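Local coordinates for conserved hypothetical protein (Sulfolobus solfataricus, PDB 2FNA), which binds ADP as a P-loop ATPase of the AAA+ class, and probably couples ATP hydrolysis to a cellular process not yet identified, at residues F209-E212 with E213-F217; G240-P243 with G244-T247; D231-V234 with V235-I239. All blocks are in the same frame, centred on the assembly; numbering follows the deposited sequence.

Contact 1 of 3, residues F209-E212 with E213-F217; sequences FSRE and EAIEF. With ADP (adenosine-5'-diphosphate), chain D.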
ATOM      1  N   PHE A 209      -0.786  13.900  -7.088  1.00 32.59           N
ATOM      2  CA  PHE A 209      -0.813  15.353  -7.214  1.00 32.77           C
ATOM      3  C   PHE A 209      -1.545  15.821  -8.470  1.00 33.12           C
ATOM      4  O   PHE A 209      -1.387  15.247  -9.562  1.00 33.42           O
ATOM      5  CB  PHE A 209       0.607  15.917  -7.218  1.00 34.61           C
ATOM      6  CG  PHE A 209       1.387  15.681  -5.933  1.00 30.46           C
ATOM      7  CD1 PHE A 209       0.788  15.761  -4.702  1.00 34.22           C
ATOM      8  CD2 PHE A 209       2.749  15.459  -5.977  1.00 33.83           C
ATOM      9  CE1 PHE A 209       1.531  15.552  -3.531  1.00 32.22           C
ATOM     10  CE2 PHE A 209       3.501  15.278  -4.808  1.00 38.66           C
ATOM     11  CZ  PHE A 209       2.888  15.345  -3.589  1.00 33.96           C
ATOM     12  N   SER A 210      -2.364  16.872  -8.310  1.00 33.52           N
ATOM     13  CA  SER A 210      -2.836  17.640  -9.438  1.00 35.65           C
ATOM     14  C   SER A 210      -1.644  18.383 -10.065  1.00 36.29           C
ATOM     15  O   SER A 210      -0.515  18.356  -9.541  1.00 35.39           O
ATOM     16  CB  SER A 210      -3.853  18.662  -8.957  1.00 37.42           C
ATOM     17  OG  SER A 210      -3.164  19.667  -8.229  1.00 36.24           O
ATOM     18  N   ARG A 211      -1.898  19.068 -11.178  1.00 37.60           N
ATOM     19  CA  ARG A 211      -0.862  19.823 -11.883  1.00 37.77           C
ATOM     20  C   ARG A 211      -0.225  20.836 -10.973  1.00 37.24           C
ATOM     21  O   ARG A 211       1.003  20.988 -10.937  1.00 38.45           O
ATOM     22  CB  ARG A 211      -1.447  20.541 -13.093  1.00 39.01           C
ATOM     23  CG  ARG A 211      -0.441  21.276 -13.903  1.00 38.64           C
ATOM     24  CD  ARG A 211      -1.109  22.001 -15.068  1.00 55.53           C
ATOM     25  NE  ARG A 211      -0.464  23.283 -15.388  1.00 59.43           N
ATOM     26  CZ  ARG A 211      -0.534  24.383 -14.628  1.00 63.55           C
ATOM     27  NH1 ARG A 211      -1.218  24.400 -13.491  1.00 64.35           N
ATOM     28  NH2 ARG A 211       0.090  25.490 -15.010  1.00 68.99           N
ATOM     29  N   GLU A 212      -1.085  21.525 -10.239  1.00 37.51           N
ATOM     30  CA  GLU A 212      -0.698  22.631  -9.385  1.00 37.99           C
ATOM     31  C   GLU A 212       0.035  22.146  -8.142  1.00 35.58           C
ATOM     32  O   GLU A 212       0.985  22.776  -7.716  1.00 37.81           O
ATOM     33  CB  GLU A 212      -1.939  23.500  -9.039  1.00 38.00           C
ATOM     34  CG  GLU A 212      -2.626  24.183 -10.277  1.00 40.61           C
ATOM     35  CD  GLU A 212      -3.526  23.246 -11.161  1.00 52.17           C
ATOM     36  OE1 GLU A 212      -3.936  22.136 -10.724  1.00 45.26           O
ATOM     37  OE2 GLU A 212      -3.824  23.633 -12.319  1.00 52.77           O
ATOM     38  N   GLU A 213      -0.374  21.011  -7.589  1.00 35.05           N
ATOM     39  CA  GLU A 213       0.346  20.386  -6.462  1.00 35.03           C
ATOM     40  C   GLU A 213       1.708  19.833  -6.858  1.00 34.58           C
ATOM     41  O   GLU A 213       2.686  19.986  -6.138  1.00 33.78           O
ATOM     42  CB  GLU A 213      -0.471  19.229  -5.876  1.00 36.34           C
ATOM     43  CG  GLU A 213      -1.593  19.701  -4.965  1.00 43.24           C
ATOM     44  CD  GLU A 213      -2.537  18.586  -4.562  1.00 44.65           C
ATOM     45  OE1 GLU A 213      -2.664  17.597  -5.305  1.00 43.95           O
ATOM     46  OE2 GLU A 213      -3.180  18.733  -3.502  1.00 53.60           O
ATOM     47  N   ALA A 214       1.758  19.188  -8.014  1.00 34.44           N
ATOM     48  CA  ALA A 214       2.974  18.604  -8.509  1.00 34.41           C
ATOM     49  C   ALA A 214       4.030  19.679  -8.703  1.00 36.38           C
ATOM     50  O   ALA A 214       5.181  19.529  -8.275  1.00 36.70           O
ATOM     51  CB  ALA A 214       2.699  17.866  -9.811  1.00 36.18           C
ATOM     52  N   ILE A 215       3.619  20.769  -9.332  1.00 39.16           N
ATOM     53  CA  ILE A 215       4.467  21.930  -9.586  1.00 38.70           C
ATOM     54  C   ILE A 215       4.936  22.538  -8.263  1.00 37.99           C
ATOM     55  O   ILE A 215       6.110  22.844  -8.102  1.00 37.92           O
ATOM     56  CB  ILE A 215       3.706  22.977 -10.475  1.00 40.98           C
ATOM     57  CG1 ILE A 215       3.615  22.422 -11.903  1.00 41.17           C
ATOM     58  CG2 ILE A 215       4.392  24.352 -10.449  1.00 36.84           C
ATOM     59  CD1 ILE A 215       2.704  23.165 -12.789  1.00 51.00           C
ATOM     60  N   GLU A 216       4.014  22.721  -7.322  1.00 39.13           N
ATOM     61  CA  GLU A 216       4.376  23.255  -6.021  1.00 35.95           C
ATOM     62  C   GLU A 216       5.327  22.327  -5.247  1.00 32.50           C
ATOM     63  O   GLU A 216       6.168  22.804  -4.510  1.00 35.41           O
ATOM     64  CB  GLU A 216       3.119  23.575  -5.213  1.00 41.03           C
ATOM     65  CG  GLU A 216       3.379  24.288  -3.884  1.00 46.64           C
ATOM     66  CD  GLU A 216       4.287  25.532  -4.004  1.00 60.52           C
ATOM     67  OE1 GLU A 216       4.191  26.294  -5.005  1.00 53.72           O
ATOM     68  OE2 GLU A 216       5.098  25.737  -3.073  1.00 55.43           O
ATOM     69  N   PHE A 217       5.196  21.012  -5.421  1.00 33.18           N
ATOM     70  CA  PHE A 217       6.075  20.020  -4.768  1.00 32.52           C
ATOM     71  C   PHE A 217       7.518  20.169  -5.251  1.00 32.14           C
ATOM     72  O   PHE A 217       8.473  20.215  -4.465  1.00 29.71           O
ATOM     73  CB  PHE A 217       5.545  18.603  -5.078  1.00 34.41           C
ATOM     74  CG  PHE A 217       6.460  17.490  -4.672  1.00 35.28           C
ATOM     75  CD1 PHE A 217       6.675  17.224  -3.333  1.00 38.81           C
ATOM     76  CD2 PHE A 217       7.097  16.697  -5.622  1.00 37.37           C
ATOM     77  CE1 PHE A 217       7.502  16.212  -2.926  1.00 34.22           C
ATOM     78  CE2 PHE A 217       7.922  15.674  -5.230  1.00 39.33           C
ATOM     79  CZ  PHE A 217       8.145  15.421  -3.864  1.00 32.82           C
TER
HETATM   80  PB  ADP D 500       3.214   4.314  -0.849  1.00 22.86           P
HETATM   81  O1B ADP D 500       1.884   4.975  -1.021  1.00 24.48           O
HETATM   82  O2B ADP D 500       3.584   3.464  -2.061  1.00 24.69           O
HETATM   83  O3B ADP D 500       3.477   3.660   0.465  1.00 18.45           O
HETATM   84  PA  ADP D 500       5.584   5.918  -0.117  1.00 27.77           P
HETATM   85  O1A ADP D 500       5.340   6.479   1.247  1.00 26.22           O
HETATM   86  O2A ADP D 500       6.437   4.720  -0.081  1.00 26.59           O
HETATM   87  O3A ADP D 500       4.253   5.605  -0.999  1.00 25.84           O
HETATM   88  O5' ADP D 500       6.128   7.120  -1.002  1.00 22.29           O
HETATM   89  C5' ADP D 500       6.658   6.929  -2.325  1.00 23.14           C
HETATM   90  C4' ADP D 500       7.832   7.876  -2.555  1.00 24.82           C
HETATM   91  O4' ADP D 500       7.399   9.210  -2.743  1.00 27.83           O
HETATM   92  C3' ADP D 500       8.809   7.948  -1.422  1.00 24.37           C
HETATM   93  O3' ADP D 500      10.091   8.294  -1.988  1.00 25.55           O
HETATM   94  C2' ADP D 500       8.334   9.122  -0.595  1.00 28.70           C
HETATM   95  O2' ADP D 500       9.382   9.736   0.141  1.00 29.93           O
HETATM   96  C1' ADP D 500       7.845  10.036  -1.684  1.00 26.56           C
HETATM   97  N9  ADP D 500       6.710  10.884  -1.336  1.00 27.46           N
HETATM   98  C8  ADP D 500       5.408  10.575  -1.524  1.00 29.01           C
HETATM   99  N7  ADP D 500       4.634  11.598  -1.165  1.00 28.99           N
HETATM  100  C5  ADP D 500       5.448  12.582  -0.714  1.00 33.19           C
HETATM  101  C6  ADP D 500       5.296  13.954  -0.183  1.00 33.01           C
HETATM  102  N6  ADP D 500       4.068  14.490  -0.022  1.00 27.44           N
HETATM  103  N1  ADP D 500       6.417  14.661   0.136  1.00 24.07           N
HETATM  104  C2  ADP D 500       7.653  14.153  -0.027  1.00 35.09           C
HETATM  105  N3  ADP D 500       7.869  12.918  -0.512  1.00 31.47           N
HETATM  106  C4  ADP D 500       6.823  12.120  -0.865  1.00 30.36           C

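Contact 2 of 3, residues G240-P243 with G244-T247; sequences GGIP and GWLT. With ADP (adenosine-5'-diphosphate), chain D.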
ATOM      1  N   GLY A 240       3.859  13.002 -14.797  1.00 38.76           N
ATOM      2  CA  GLY A 240       2.529  12.930 -14.201  1.00 37.86           C
ATOM      3  C   GLY A 240       2.569  13.244 -12.717  1.00 37.85           C
ATOM      4  O   GLY A 240       3.559  13.785 -12.209  1.00 40.17           O
ATOM      5  N   GLY A 241       1.475  12.912 -12.029  1.00 36.78           N
ATOM      6  CA  GLY A 241       1.256  13.351 -10.649  1.00 34.63           C
ATOM      7  C   GLY A 241       1.636  12.397  -9.532  1.00 32.48           C
ATOM      8  O   GLY A 241       1.530  12.746  -8.356  1.00 33.45           O
ATOM      9  N   ILE A 242       2.056  11.182  -9.842  1.00 34.29           N
ATOM     10  CA  ILE A 242       2.393  10.239  -8.766  1.00 32.67           C
ATOM     11  C   ILE A 242       3.568  10.767  -7.946  1.00 34.31           C
ATOM     12  O   ILE A 242       4.646  11.001  -8.495  1.00 33.07           O
ATOM     13  CB  ILE A 242       2.660   8.823  -9.313  1.00 34.97           C
ATOM     14  CG1 ILE A 242       1.334   8.215  -9.825  1.00 39.13           C
ATOM     15  CG2 ILE A 242       3.363   7.913  -8.285  1.00 32.98           C
ATOM     16  CD1 ILE A 242       0.293   7.923  -8.754  1.00 34.66           C
ATOM     17  N   PRO A 243       3.361  10.997  -6.625  1.00 30.82           N
ATOM     18  CA  PRO A 243       4.446  11.610  -5.850  1.00 31.58           C
ATOM     19  C   PRO A 243       5.791  10.901  -5.917  1.00 32.56           C
ATOM     20  O   PRO A 243       6.833  11.570  -5.973  1.00 32.44           O
ATOM     21  CB  PRO A 243       3.899  11.619  -4.411  1.00 30.90           C
ATOM     22  CG  PRO A 243       2.431  11.719  -4.582  1.00 29.13           C
ATOM     23  CD  PRO A 243       2.142  10.838  -5.819  1.00 31.40           C
ATOM     24  N   GLY A 244       5.766   9.576  -5.862  1.00 30.03           N
ATOM     25  CA  GLY A 244       6.975   8.767  -5.898  1.00 31.44           C
ATOM     26  C   GLY A 244       7.809   8.999  -7.138  1.00 31.07           C
ATOM     27  O   GLY A 244       9.047   9.017  -7.064  1.00 29.58           O
ATOM     28  N   TRP A 245       7.162   9.184  -8.295  1.00 30.43           N
ATOM     29  CA  TRP A 245       7.929   9.395  -9.520  1.00 30.25           C
ATOM     30  C   TRP A 245       8.505  10.827  -9.564  1.00 30.43           C
ATOM     31  O   TRP A 245       9.629  11.055 -10.043  1.00 26.17           O
ATOM     32  CB  TRP A 245       7.085   9.190 -10.761  1.00 33.98           C
ATOM     33  CG  TRP A 245       6.441   7.859 -10.955  1.00 28.25           C
ATOM     34  CD1 TRP A 245       5.213   7.672 -11.432  1.00 30.77           C
ATOM     35  CD2 TRP A 245       7.001   6.544 -10.743  1.00 28.91           C
ATOM     36  NE1 TRP A 245       4.938   6.347 -11.534  1.00 29.50           N
ATOM     37  CE2 TRP A 245       6.018   5.625 -11.118  1.00 31.66           C
ATOM     38  CE3 TRP A 245       8.231   6.060 -10.286  1.00 28.82           C
ATOM     39  CZ2 TRP A 245       6.204   4.249 -11.047  1.00 30.75           C
ATOM     40  CZ3 TRP A 245       8.417   4.681 -10.210  1.00 30.38           C
ATOM     41  CH2 TRP A 245       7.416   3.797 -10.590  1.00 32.33           C
ATOM     42  N   LEU A 246       7.732  11.787  -9.076  1.00 31.68           N
ATOM     43  CA  LEU A 246       8.179  13.182  -9.023  1.00 32.25           C
ATOM     44  C   LEU A 246       9.361  13.345  -8.065  1.00 32.51           C
ATOM     45  O   LEU A 246      10.280  14.137  -8.315  1.00 29.30           O
ATOM     46  CB  LEU A 246       7.015  14.076  -8.569  1.00 33.43           C
ATOM     47  CG  LEU A 246       5.946  14.265  -9.663  1.00 37.30           C
ATOM     48  CD1 LEU A 246       4.783  14.980  -9.114  1.00 36.27           C
ATOM     49  CD2 LEU A 246       6.494  15.028 -10.858  1.00 43.32           C
ATOM     50  N   THR A 247       9.307  12.600  -6.962  1.00 34.59           N
ATOM     51  CA  THR A 247      10.392  12.540  -5.978  1.00 32.31           C
ATOM     52  C   THR A 247      11.704  12.021  -6.577  1.00 34.52           C
ATOM     53  O   THR A 247      12.746  12.607  -6.343  1.00 32.69           O
ATOM     54  CB  THR A 247       9.992  11.624  -4.794  1.00 32.55           C
ATOM     55  OG1 THR A 247       8.795  12.108  -4.191  1.00 33.55           O
ATOM     56  CG2 THR A 247      11.078  11.543  -3.682  1.00 30.75           C
TER
HETATM   57  PB  ADP D 500       3.214   4.314  -0.849  1.00 22.86           P
HETATM   58  O1B ADP D 500       1.884   4.975  -1.021  1.00 24.48           O
HETATM   59  O2B ADP D 500       3.584   3.464  -2.061  1.00 24.69           O
HETATM   60  O3B ADP D 500       3.477   3.660   0.465  1.00 18.45           O
HETATM   61  PA  ADP D 500       5.584   5.918  -0.117  1.00 27.77           P
HETATM   62  O1A ADP D 500       5.340   6.479   1.247  1.00 26.22           O
HETATM   63  O2A ADP D 500       6.437   4.720  -0.081  1.00 26.59           O
HETATM   64  O3A ADP D 500       4.253   5.605  -0.999  1.00 25.84           O
HETATM   65  O5' ADP D 500       6.128   7.120  -1.002  1.00 22.29           O
HETATM   66  C5' ADP D 500       6.658   6.929  -2.325  1.00 23.14           C
HETATM   67  C4' ADP D 500       7.832   7.876  -2.555  1.00 24.82           C
HETATM   68  O4' ADP D 500       7.399   9.210  -2.743  1.00 27.83           O
HETATM   69  C3' ADP D 500       8.809   7.948  -1.422  1.00 24.37           C
HETATM   70  O3' ADP D 500      10.091   8.294  -1.988  1.00 25.55           O
HETATM   71  C2' ADP D 500       8.334   9.122  -0.595  1.00 28.70           C
HETATM   72  O2' ADP D 500       9.382   9.736   0.141  1.00 29.93           O
HETATM   73  C1' ADP D 500       7.845  10.036  -1.684  1.00 26.56           C
HETATM   74  N9  ADP D 500       6.710  10.884  -1.336  1.00 27.46           N
HETATM   75  C8  ADP D 500       5.408  10.575  -1.524  1.00 29.01           C
HETATM   76  N7  ADP D 500       4.634  11.598  -1.165  1.00 28.99           N
HETATM   77  C5  ADP D 500       5.448  12.582  -0.714  1.00 33.19           C
HETATM   78  C6  ADP D 500       5.296  13.954  -0.183  1.00 33.01           C
HETATM   79  N6  ADP D 500       4.068  14.490  -0.022  1.00 27.44           N
HETATM   80  N1  ADP D 500       6.417  14.661   0.136  1.00 24.07           N
HETATM   81  C2  ADP D 500       7.653  14.153  -0.027  1.00 35.09           C
HETATM   82  N3  ADP D 500       7.869  12.918  -0.512  1.00 31.47           N
HETATM   83  C4  ADP D 500       6.823  12.120  -0.865  1.00 30.36           C

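Contact 3 of 3, residues D231-V234 with V235-I239; sequences DYEV and VYEKI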
ATOM      1  N   ASP A 231      11.386  24.572 -15.785  1.00 38.90           N
ATOM      2  CA  ASP A 231      10.572  23.681 -16.622  1.00 38.57           C
ATOM      3  C   ASP A 231       9.546  22.796 -15.884  1.00 37.12           C
ATOM      4  O   ASP A 231       9.433  21.608 -16.167  1.00 38.45           O
ATOM      5  CB  ASP A 231      11.527  22.768 -17.393  1.00 40.33           C
ATOM      6  CG  ASP A 231      12.405  23.525 -18.328  1.00 44.30           C
ATOM      7  OD1 ASP A 231      11.873  24.038 -19.334  1.00 50.29           O
ATOM      8  OD2 ASP A 231      13.621  23.594 -18.051  1.00 56.68           O
ATOM      9  N   TYR A 232       8.794  23.364 -14.954  1.00 36.47           N
ATOM     10  CA  TYR A 232       7.872  22.573 -14.167  1.00 36.28           C
ATOM     11  C   TYR A 232       6.777  21.911 -15.013  1.00 36.99           C
ATOM     12  O   TYR A 232       6.368  20.802 -14.717  1.00 34.04           O
ATOM     13  CB  TYR A 232       7.236  23.422 -13.082  1.00 34.89           C
ATOM     14  CG  TYR A 232       8.205  23.956 -12.065  1.00 36.12           C
ATOM     15  CD1 TYR A 232       8.683  23.146 -11.030  1.00 34.89           C
ATOM     16  CD2 TYR A 232       8.627  25.278 -12.113  1.00 35.73           C
ATOM     17  CE1 TYR A 232       9.592  23.641 -10.091  1.00 38.12           C
ATOM     18  CE2 TYR A 232       9.502  25.789 -11.164  1.00 34.77           C
ATOM     19  CZ  TYR A 232       9.973  24.977 -10.152  1.00 36.05           C
ATOM     20  OH  TYR A 232      10.845  25.505  -9.231  1.00 34.43           O
ATOM     21  N   GLU A 233       6.307  22.588 -16.060  1.00 37.20           N
ATOM     22  CA  GLU A 233       5.163  22.091 -16.832  1.00 39.28           C
ATOM     23  C   GLU A 233       5.523  20.870 -17.645  1.00 35.96           C
ATOM     24  O   GLU A 233       4.733  19.930 -17.728  1.00 38.82           O
ATOM     25  CB  GLU A 233       4.626  23.164 -17.784  1.00 40.33           C
ATOM     26  CG  GLU A 233       4.073  24.379 -17.109  1.00 46.95           C
ATOM     27  CD  GLU A 233       2.781  24.097 -16.414  1.00 59.66           C
ATOM     28  OE1 GLU A 233       1.981  23.278 -16.922  1.00 63.74           O
ATOM     29  OE2 GLU A 233       2.568  24.703 -15.348  1.00 72.65           O
ATOM     30  N   VAL A 234       6.700  20.872 -18.252  1.00 36.39           N
ATOM     31  CA  VAL A 234       7.127  19.713 -19.007  1.00 39.06           C
ATOM     32  C   VAL A 234       7.345  18.513 -18.084  1.00 39.40           C
ATOM     33  O   VAL A 234       7.102  17.378 -18.486  1.00 38.39           O
ATOM     34  CB  VAL A 234       8.385  19.963 -19.887  1.00 39.52           C
ATOM     35  CG1 VAL A 234       9.605  20.235 -19.063  1.00 43.54           C
ATOM     36  CG2 VAL A 234       8.634  18.761 -20.806  1.00 44.15           C
ATOM     37  N   VAL A 235       7.798  18.762 -16.855  1.00 38.89           N
ATOM     38  CA  VAL A 235       8.008  17.664 -15.925  1.00 37.67           C
ATOM     39  C   VAL A 235       6.649  17.036 -15.631  1.00 36.33           C
ATOM     40  O   VAL A 235       6.509  15.842 -15.753  1.00 37.06           O
ATOM     41  CB  VAL A 235       8.723  18.078 -14.621  1.00 35.82           C
ATOM     42  CG1 VAL A 235       8.820  16.871 -13.649  1.00 35.11           C
ATOM     43  CG2 VAL A 235      10.106  18.602 -14.904  1.00 35.61           C
ATOM     44  N   TYR A 236       5.642  17.836 -15.267  1.00 38.61           N
ATOM     45  CA  TYR A 236       4.297  17.294 -15.038  1.00 36.90           C
ATOM     46  C   TYR A 236       3.727  16.564 -16.274  1.00 37.72           C
ATOM     47  O   TYR A 236       3.121  15.490 -16.152  1.00 37.10           O
ATOM     48  CB  TYR A 236       3.317  18.379 -14.570  1.00 36.45           C
ATOM     49  CG  TYR A 236       1.933  17.811 -14.277  1.00 37.23           C
ATOM     50  CD1 TYR A 236       1.694  16.995 -13.169  1.00 34.43           C
ATOM     51  CD2 TYR A 236       0.877  18.051 -15.146  1.00 39.46           C
ATOM     52  CE1 TYR A 236       0.428  16.447 -12.949  1.00 33.42           C
ATOM     53  CE2 TYR A 236      -0.375  17.527 -14.922  1.00 39.89           C
ATOM     54  CZ  TYR A 236      -0.601  16.745 -13.827  1.00 34.16           C
ATOM     55  OH  TYR A 236      -1.875  16.236 -13.651  1.00 37.66           O
ATOM     56  N   GLU A 237       3.902  17.150 -17.451  1.00 39.11           N
ATOM     57  CA  GLU A 237       3.378  16.543 -18.675  1.00 42.61           C
ATOM     58  C   GLU A 237       3.994  15.172 -18.918  1.00 40.81           C
ATOM     59  O   GLU A 237       3.297  14.266 -19.338  1.00 42.30           O
ATOM     60  CB  GLU A 237       3.589  17.454 -19.894  1.00 42.17           C
ATOM     61  CG  GLU A 237       2.599  18.644 -19.952  1.00 47.98           C
ATOM     62  CD  GLU A 237       3.128  19.923 -20.662  1.00 49.47           C
ATOM     63  OE1 GLU A 237       4.284  19.956 -21.182  1.00 52.25           O
ATOM     64  OE2 GLU A 237       2.352  20.919 -20.687  1.00 66.34           O
ATOM     65  N   LYS A 238       5.285  15.017 -18.615  1.00 39.86           N
ATOM     66  CA  LYS A 238       6.027  13.787 -18.934  1.00 39.99           C
ATOM     67  C   LYS A 238       5.941  12.708 -17.841  1.00 38.85           C
ATOM     68  O   LYS A 238       5.878  11.513 -18.138  1.00 37.36           O
ATOM     69  CB  LYS A 238       7.500  14.123 -19.199  1.00 40.42           C
ATOM     70  CG  LYS A 238       7.813  14.644 -20.604  1.00 48.25           C
ATOM     71  CD  LYS A 238       8.011  13.497 -21.603  1.00 53.06           C
ATOM     72  CE  LYS A 238       9.086  13.810 -22.635  1.00 62.60           C
ATOM     73  NZ  LYS A 238       8.895  15.138 -23.291  1.00 62.10           N
ATOM     74  N   ILE A 239       5.972  13.133 -16.580  1.00 37.31           N
ATOM     75  CA  ILE A 239       6.066  12.219 -15.441  1.00 36.25           C
ATOM     76  C   ILE A 239       4.692  11.962 -14.824  1.00 37.36           C
ATOM     77  O   ILE A 239       4.418  10.863 -14.332  1.00 36.04           O
ATOM     78  CB  ILE A 239       7.014  12.799 -14.328  1.00 37.87           C
ATOM     79  CG1 ILE A 239       8.441  12.996 -14.871  1.00 39.42           C
ATOM     80  CG2 ILE A 239       7.001  11.913 -13.060  1.00 35.94           C
ATOM     81  CD1 ILE A 239       9.008  11.769 -15.489  1.00 41.26           C
TER

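Contact 1 of 3, residues F209-E212 with E213-F217
With CG opposite its carbonyl carbon (chi1 -63°), Phe209 places its ring beside Phe217, two turns into helix 211-225, which, its CG turned opposite the backbone N (chi1 170°), presents a ring face to it. Phe209 CE2 comes over that face, offset toward the rim, 3.7 Å from Phe217 CG; the ring planes are inclined at 41°. Phe209 CB also packs against Ala214 CB at 3.9 Å. Both rings border the adenine of ADP: Phe217 CE1 lies 3.6 Å from ADP C2, and ADP N6 sits at the edge of the Phe209 ring, 3.9 Å from CZ. An alanine in place of Phe209 would probably leave the Phe217 face without its cover and open a gap beside the adenine amino group.

At the start of the helix, Ser210 and Glu213 form a capping box: Glu213 N donates to Ser210 OG (3.2 Å), and Ser210 N donates to Glu213 OE1 (3.1 Å), reaching the carboxylate on its anti side. Ile215 CD1 covers one face of the Arg211 guanidinium, whose NH2 is salt-bridged to Glu233. The reciprocal bonds thus give Ser210 N and Glu213 N acceptors, while apolar packing sets the two phenylalanines side by side at the nucleotide base.

Contact 2 of 3, residues G240-P243 with G244-T247
Ile242 lays its CG2 methyl over the five-membered ring of Trp245, a CH-pi contact 4.0 Å from CG2 to the ring centroid and 26° off the normal. The contact sits at the N-terminal start of helix 243-256, with Ile242 at the N-cap position, and the Gly-Gly-Ile-Pro-Gly run carries the chain from helix 232-239 into it, in the ATPase domain. The two side chains lie side by side and point the same way, with Ile242 CB 3.5 Å from Trp245 CD1. NE1, in the same ring, is hydrogen-bonded to Glu349, and Trp245 also touches Ala270, Leu273 and Ile274 of helix 259-282.

Ile242 O accepts from Leu246 N nearly along the C=O axis, and also a weak bond from Trp245 N. Gly240, at positive phi, ends the preceding helix; a side chain there would be jammed against the carbonyl oxygen before it. Gly240 O is buried with no polar partner in the model, 3.5 Å from Leu246 CD2.

ADP lies along the first turn. Pro243 CB comes within 3.3 Å of adenine N7, and Gly244 CA within 3.2 Å of the ribose O4'. A beta carbon on Gly244 would be crowded by C5', which is consistent with a glycine beside the sugar. Pro243 O takes two bonds from Thr247: the backbone N donates at 2.9 Å, while the hydroxyl, its OG1 placed beside its own N by a chi1 of -58°, donates from above the carbonyl plane, with OG1 2.7 Å from Pro243 O.

Contact 3 of 3, residues D231-V234 with V235-I239
Residues 231-234 run directly into 235-239 as helix 232-239, with Asp231 in the N-cap position, and the two segments meet through successive i to i+4 backbone bonds. The first is weak, from Val235 N to Asp231 O at 3.4 Å. The next three are firmer: Tyr236 N to Tyr232 O, Glu237 N to Glu233 O at 2.9 Å, and Lys238 N to Val234 O at 3.0 Å. The Asp231 side chain makes no capping bond.

Val235 turns CG2 back over the first turn, where it meets Asp231 O at 3.3 Å. Its chi1 of 176° sets CG1 opposite the backbone N and leaves CG2 beside that N, facing the Asp231 carbonyl. Glu237, extended beyond CG, runs back along the preceding turn: its CG and CD both lie close to Glu233 O, and its OE1 comes within 3.6 Å of Val234 CA. At the next residue, the start of the Lys238 side chain lies loosely beside Val234, with Lys238 CG 4.2 Å from Val234 CG2.

The inward side of this short helix packs into the domain, Val235 against Leu246 and Phe249 of helix 243-256, and Tyr236 against Ala214 of helix 211-225. On the more exposed side two acidic groups come near each other, Glu233 OE1 and Glu237 OE2 being 4.5 Å apart. The salt bridge from Glu233 to Arg211 of helix 211-225 probably offsets part of this like-charge repulsion on the Glu233 side.

In the fold
The three contacts follow the chain in the order 1, 3, 2 and lie on three successive helices, 211-225, 232-239 and 243-256, and the loops leading into them, all in the ATPase domain. Their centres are 9 to 11 Å apart. Contacts 1 and 2 both touch ADP and join through a probable backbone hydrogen bond from Phe209 to Gly241 and through Leu246 against Ala214. Contact 3 lies at the surface, farther from the nucleotide; its Ile239 packs on Trp245 and Leu246 of contact 2, and it is tied to contact 1 by the Arg211-Glu233 salt bridge. Two of these helix starts thus border the nucleotide, consistent with the helical part that follows the P-loop core in AAA+ proteins.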